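Local coordinates for protein alpha-1,3-glucanase (Paenibacillus glycanilyticus, PDB 6K0P) that hydrolyses alpha-1,3-glucan as a family 87 glycoside hydrolase, its catalytic domain binding alpha-1,3-linked glucose units such as nigerose, at residues 194-197 / 198-202; 257-260 / 261-265. The protein carries 1 engineered substitution. All blocks are in the same frame, centred on the assembly; numbering follows the deposited sequence.

Contact 1. Residues 194-197 / 198-202; sequences KSID and QALTE
Lys-194 lays its aliphatic chain over the first turn of helix 196-204, CG resting 3.9 Å from CB of Gln-198 and CD reaching toward Ala-199. A bend at chi3 (-58°) brings NZ to Glu-202, and the two side chains cross at about a right angle. Lys-194 NZ donates to Glu-202 OE1 at 2.9 Å, on the syn lone pair, in a salt bridge. Ser-195 is the N-cap: chi1 of 69° sets OG between its own backbone N and carbonyl carbon, and OG accepts from N of Gln-198 at 3.0 Å. Gln-198 returns the bond, OE1 taking N-H of Ser-195 at 2.9 Å on an in-plane lone pair, nearly straight at 169°. Ser-195 O accepts from Ala-199 N (2.8 Å), opening the regular helical bonding. On the buried face Ile-196 CG2 lies 4.0 Å from Leu-200 CD1, both side chains against Ile-225 and Ile-212. The helix, between strands 187-189 and 211-214, lies over the first strands of the domain, consistent with an N-terminal cap of a pectate-lyase-like beta-helix. The capping box satisfies the N-H of Gln-198, in the first turn, and that of Ser-195, just before the helix, while the ion pair ties Lys-194 to the second turn.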
ATOM      1  N   LYS A 194     -33.644   9.810  -0.689  1.00 16.81           N
ATOM      2  CA  LYS A 194     -33.644   8.509  -0.028  1.00 15.88           C
ATOM      3  C   LYS A 194     -32.203   8.153   0.306  1.00 17.25           C
ATOM      4  O   LYS A 194     -31.391   7.913  -0.594  1.00 16.77           O
ATOM      5  CB  LYS A 194     -34.301   7.433  -0.891  1.00 15.60           C
ATOM      6  CG  LYS A 194     -34.447   6.102  -0.161  1.00 17.24           C
ATOM      7  CD  LYS A 194     -35.119   5.042  -1.021  1.00 16.56           C
ATOM      8  CE  LYS A 194     -36.502   5.484  -1.490  1.00 19.31           C
ATOM      9  NZ  LYS A 194     -37.178   4.428  -2.288  1.00 17.64           N
ATOM     10  N   SER A 195     -31.886   8.127   1.594  1.00 16.92           N
ATOM     11  CA  SER A 195     -30.518   7.902   2.019  1.00 18.01           C
ATOM     12  C   SER A 195     -30.131   6.432   1.858  1.00 15.24           C
ATOM     13  O   SER A 195     -30.968   5.554   1.621  1.00 14.81           O
ATOM     14  CB  SER A 195     -30.359   8.291   3.483  1.00 17.49           C
ATOM     15  OG  SER A 195     -31.060   7.366   4.290  1.00 20.28           O
ATOM     16  N   ILE A 196     -28.826   6.173   1.994  1.00 15.54           N
ATOM     17  CA  ILE A 196     -28.326   4.798   2.006  1.00 15.83           C
ATOM     18  C   ILE A 196     -29.038   3.968   3.075  1.00 14.48           C
ATOM     19  O   ILE A 196     -29.507   2.854   2.811  1.00 14.72           O
ATOM     20  CB  ILE A 196     -26.797   4.791   2.192  1.00 15.08           C
ATOM     21  CG1 ILE A 196     -26.108   5.480   1.010  1.00 14.28           C
ATOM     22  CG2 ILE A 196     -26.283   3.366   2.369  1.00 16.10           C
ATOM     23  CD1 ILE A 196     -24.628   5.791   1.239  1.00 15.93           C
ATOM     24  N   ASP A 197     -29.137   4.503   4.298  1.00 17.53           N
ATOM     25  CA  ASP A 197     -29.826   3.773   5.362  1.00 16.84           C
ATOM     26  C   ASP A 197     -31.290   3.511   5.015  1.00 15.73           C
ATOM     27  O   ASP A 197     -31.818   2.434   5.312  1.00 16.35           O
ATOM     28  CB  ASP A 197     -29.736   4.532   6.686  1.00 20.40           C
ATOM     29  CG  ASP A 197     -28.577   4.065   7.566  1.00 25.41           C
ATOM     30  OD1 ASP A 197     -28.174   2.876   7.497  1.00 23.64           O
ATOM     31  OD2 ASP A 197     -28.098   4.891   8.368  1.00 24.22           O
ATOM     32  N   GLN A 198     -31.970   4.491   4.407  1.00 17.40           N
ATOM     33  CA  GLN A 198     -33.376   4.301   4.048  1.00 15.06           C
ATOM     34  C   GLN A 198     -33.534   3.261   2.945  1.00 15.24           C
ATOM     35  O   GLN A 198     -34.466   2.443   2.980  1.00 15.27           O
ATOM     36  CB  GLN A 198     -34.006   5.636   3.651  1.00 19.32           C
ATOM     37  CG  GLN A 198     -34.150   6.603   4.818  1.00 24.11           C
ATOM     38  CD  GLN A 198     -34.632   7.973   4.389  1.00 31.45           C
ATOM     39  OE1 GLN A 198     -34.224   8.496   3.348  1.00 24.35           O
ATOM     40  NE2 GLN A 198     -35.504   8.568   5.196  1.00 33.47           N
ATOM     41  N   ALA A 199     -32.636   3.273   1.958  1.00 16.20           N
ATOM     42  CA  ALA A 199     -32.673   2.257   0.911  1.00 14.24           C
ATOM     43  C   ALA A 199     -32.443   0.867   1.490  1.00 14.54           C
ATOM     44  O   ALA A 199     -33.107  -0.097   1.089  1.00 12.17           O
ATOM     45  CB  ALA A 199     -31.637   2.576  -0.168  1.00 13.83           C
ATOM     46  N   LEU A 200     -31.521   0.749   2.452  1.00 13.19           N
ATOM     47  CA  LEU A 200     -31.248  -0.547   3.069  1.00 12.59           C
ATOM     48  C   LEU A 200     -32.431  -1.041   3.892  1.00 13.86           C
ATOM     49  O   LEU A 200     -32.713  -2.241   3.910  1.00 14.43           O
ATOM     50  CB  LEU A 200     -29.982  -0.476   3.926  1.00 12.53           C
ATOM     51  CG  LEU A 200     -28.685  -0.493   3.116  1.00 13.78           C
ATOM     52  CD1 LEU A 200     -27.528  -0.089   4.006  1.00 13.40           C
ATOM     53  CD2 LEU A 200     -28.420  -1.862   2.510  1.00 13.97           C
ATOM     54  N   THR A 201     -33.130  -0.135   4.580  1.00 15.19           N
ATOM     55  CA  THR A 201     -34.330  -0.541   5.308  1.00 17.57           C
ATOM     56  C   THR A 201     -35.384  -1.087   4.353  1.00 17.17           C
ATOM     57  O   THR A 201     -35.991  -2.135   4.610  1.00 16.72           O
ATOM     58  CB  THR A 201     -34.875   0.635   6.116  1.00 18.10           C
ATOM     59  OG1 THR A 201     -33.921   0.999   7.118  1.00 18.78           O
ATOM     60  CG2 THR A 201     -36.185   0.251   6.804  1.00 18.84           C
ATOM     61  N   GLU A 202     -35.606  -0.392   3.234  1.00 15.71           N
ATOM     62  CA  GLU A 202     -36.546  -0.884   2.233  1.00 14.59           C
ATOM     63  C   GLU A 202     -36.106  -2.241   1.693  1.00 15.06           C
ATOM     64  O   GLU A 202     -36.933  -3.134   1.475  1.00 16.64           O
ATOM     65  CB  GLU A 202     -36.666   0.145   1.107  1.00 17.09           C
ATOM     66  CG  GLU A 202     -37.717  -0.177   0.077  1.00 24.63           C
ATOM     67  CD  GLU A 202     -37.818   0.889  -1.000  1.00 24.52           C
ATOM     68  OE1 GLU A 202     -37.514   2.072  -0.705  1.00 17.99           O
ATOM     69  OE2 GLU A 202     -38.190   0.525  -2.140  1.00 22.45           O
TER

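Contact 2. Residues 257-260 / 261-265; sequences FNIS and AAANG. With SO4 (sulfate ion), chain G.
Ser-260 O takes the N-H of Ala-263 at 2.8 Å, closing a tight turn just after strand 256-259. The bond is bent, 150° at the hydrogen, and the donor stands above the carbonyl plane, 47° out of it, a geometry consistent with the three-residue spacing of the 3-10 segment 261-262. A second bond, again between residues three apart, joins Asn-264 N to Ala-261 O at 3.0 Å. The N-H of Ala-261 points out of the turn and gives a hydrogen bond to sulfate O2 at 2.8 Å; the anion, probably from the crystallisation liquor, also lies against CB of Ala-261. Ile-259 turns its CG2 branch, opposite its backbone N, to CB of Ala-263 at 3.8 Å, and both side chains touch Leu-227 of strand 224-227. A water bridges the strand end to the turn, 2.9 Å from Ile-259 O and 2.9 Å from Asn-264 OD1. That amide oxygen also accepts from the backbone N of Gln-294, which fastens the turn to the next coil of the beta-helix. The chain turns a corner here mainly by backbone bonds, with the Asn-264 amide oxygen and a water adding to them, and the outward-facing amide of Ala-261 offers a proton donor that an anion can use.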
ATOM      1  N   PHE A 257     -19.129   1.018   6.321  1.00 11.07           N
ATOM      2  CA  PHE A 257     -20.028  -0.115   6.494  1.00 11.11           C
ATOM      3  C   PHE A 257     -19.540  -1.013   7.618  1.00 13.11           C
ATOM      4  O   PHE A 257     -18.342  -1.099   7.901  1.00 13.34           O
ATOM      5  CB  PHE A 257     -20.143  -0.940   5.204  1.00 13.39           C
ATOM      6  CG  PHE A 257     -20.802  -0.192   4.079  1.00 11.55           C
ATOM      7  CD1 PHE A 257     -22.175  -0.024   4.045  1.00 13.55           C
ATOM      8  CD2 PHE A 257     -20.033   0.380   3.077  1.00 13.13           C
ATOM      9  CE1 PHE A 257     -22.774   0.691   3.022  1.00 13.69           C
ATOM     10  CE2 PHE A 257     -20.624   1.083   2.051  1.00 14.21           C
ATOM     11  CZ  PHE A 257     -21.995   1.242   2.020  1.00 12.80           C
ATOM     12  N   ASN A 258     -20.492  -1.676   8.272  1.00 11.87           N
ATOM     13  CA  ASN A 258     -20.187  -2.684   9.273  1.00 12.88           C
ATOM     14  C   ASN A 258     -21.109  -3.863   9.000  1.00 13.75           C
ATOM     15  O   ASN A 258     -22.335  -3.721   9.060  1.00 13.33           O
ATOM     16  CB  ASN A 258     -20.388  -2.126  10.692  1.00 12.58           C
ATOM     17  CG  ASN A 258     -19.915  -3.083  11.776  1.00 14.99           C
ATOM     18  OD1 ASN A 258     -20.099  -4.293  11.665  1.00 15.94           O
ATOM     19  ND2 ASN A 258     -19.316  -2.542  12.840  1.00 14.92           N
ATOM     20  N   ILE A 259     -20.521  -5.006   8.659  1.00 11.87           N
ATOM     21  CA  ILE A 259     -21.253  -6.166   8.162  1.00 11.65           C
ATOM     22  C   ILE A 259     -21.447  -7.145   9.316  1.00 12.06           C
ATOM     23  O   ILE A 259     -20.487  -7.776   9.773  1.00 13.52           O
ATOM     24  CB  ILE A 259     -20.505  -6.827   6.996  1.00 13.73           C
ATOM     25  CG1 ILE A 259     -20.157  -5.779   5.926  1.00 12.40           C
ATOM     26  CG2 ILE A 259     -21.345  -7.970   6.410  1.00 10.88           C
ATOM     27  CD1 ILE A 259     -19.387  -6.338   4.731  1.00 14.42           C
ATOM     28  N   SER A 260     -22.685  -7.261   9.794  1.00 12.02           N
ATOM     29  CA  SER A 260     -23.028  -8.221  10.833  1.00 12.60           C
ATOM     30  C   SER A 260     -23.109  -9.631  10.249  1.00 12.86           C
ATOM     31  O   SER A 260     -23.206  -9.822   9.036  1.00 12.56           O
ATOM     32  CB  SER A 260     -24.366  -7.847  11.468  1.00 14.72           C
ATOM     33  OG  SER A 260     -24.302  -6.540  12.027  1.00 15.81           O
ATOM     34  N   ALA A 261     -23.088 -10.632  11.143  1.00 12.51           N
ATOM     35  CA  ALA A 261     -23.046 -12.023  10.699  1.00 13.63           C
ATOM     36  C   ALA A 261     -24.219 -12.365   9.784  1.00 12.38           C
ATOM     37  O   ALA A 261     -24.063 -13.125   8.819  1.00 12.91           O
ATOM     38  CB  ALA A 261     -23.007 -12.961  11.905  1.00 15.42           C
ATOM     39  N   ALA A 262     -25.398 -11.810  10.066  1.00 13.49           N
ATOM     40  CA  ALA A 262     -26.563 -12.089   9.235  1.00 15.60           C
ATOM     41  C   ALA A 262     -26.345 -11.683   7.783  1.00 13.93           C
ATOM     42  O   ALA A 262     -27.010 -12.228   6.894  1.00 14.27           O
ATOM     43  CB  ALA A 262     -27.790 -11.364   9.792  1.00 15.96           C
ATOM     44  N   ALA A 263     -25.415 -10.763   7.523  1.00 12.72           N
ATOM     45  CA  ALA A 263     -25.128 -10.288   6.176  1.00 13.54           C
ATOM     46  C   ALA A 263     -23.856 -10.895   5.597  1.00 12.68           C
ATOM     47  O   ALA A 263     -23.312 -10.382   4.609  1.00 12.43           O
ATOM     48  CB  ALA A 263     -25.084  -8.762   6.134  1.00 14.25           C
ATOM     49  N   ASN A 264     -23.373 -11.992   6.174  1.00 12.65           N
ATOM     50  CA  ASN A 264     -22.356 -12.769   5.484  1.00 11.96           C
ATOM     51  C   ASN A 264     -22.854 -13.095   4.081  1.00 11.61           C
ATOM     52  O   ASN A 264     -24.058 -13.258   3.856  1.00 12.54           O
ATOM     53  CB  ASN A 264     -22.081 -14.065   6.249  1.00 13.13           C
ATOM     54  CG  ASN A 264     -21.203 -13.845   7.484  1.00 14.96           C
ATOM     55  OD1 ASN A 264     -20.536 -12.810   7.623  1.00 13.79           O
ATOM     56  ND2 ASN A 264     -21.195 -14.825   8.381  1.00 17.77           N
ATOM     57  N   GLY A 265     -21.931 -13.138   3.120  1.00 11.73           N
ATOM     58  CA  GLY A 265     -22.309 -13.349   1.736  1.00 12.89           C
ATOM     59  C   GLY A 265     -22.623 -12.084   0.959  1.00 11.83           C
ATOM     60  O   GLY A 265     -22.993 -12.179  -0.217  1.00 12.72           O
TER
HETATM   61  S   SO4 G2003     -22.927 -10.055  14.892  1.00 40.87           S
HETATM   62  O1  SO4 G2003     -22.752  -8.875  15.737  1.00 46.75           O
HETATM   63  O2  SO4 G2003     -22.073  -9.936  13.709  1.00 26.96           O
HETATM   64  O3  SO4 G2003     -22.536 -11.247  15.644  1.00 42.00           O
HETATM   65  O4  SO4 G2003     -24.335 -10.172  14.511  1.00 39.42           O
HETATM   66  O   HOH W   1     -20.052 -10.605   9.471  1.00 16.02           O

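Both contacts are local, mostly between residues three to five apart, though the ion pair of contact 1 spans eight. Both lie toward one end of the parallel beta-helix, their centres 16 Å apart and their nearest atoms about 4 Å apart without touching. Each joins a buried apolar side to a more exposed polar one, and the two meet the same strand 224-227, with Leu-227 touched by Leu-200 of contact 1 and by Ile-259 of contact 2. Contact 1 starts a true helix lying over the strands, where side-chain bonds of a lysine, a glutamate, a serine and a glutamine add to the helical backbone bonds. Contact 2 is a corner between coils, bonded mainly through backbone, water and a bound anion.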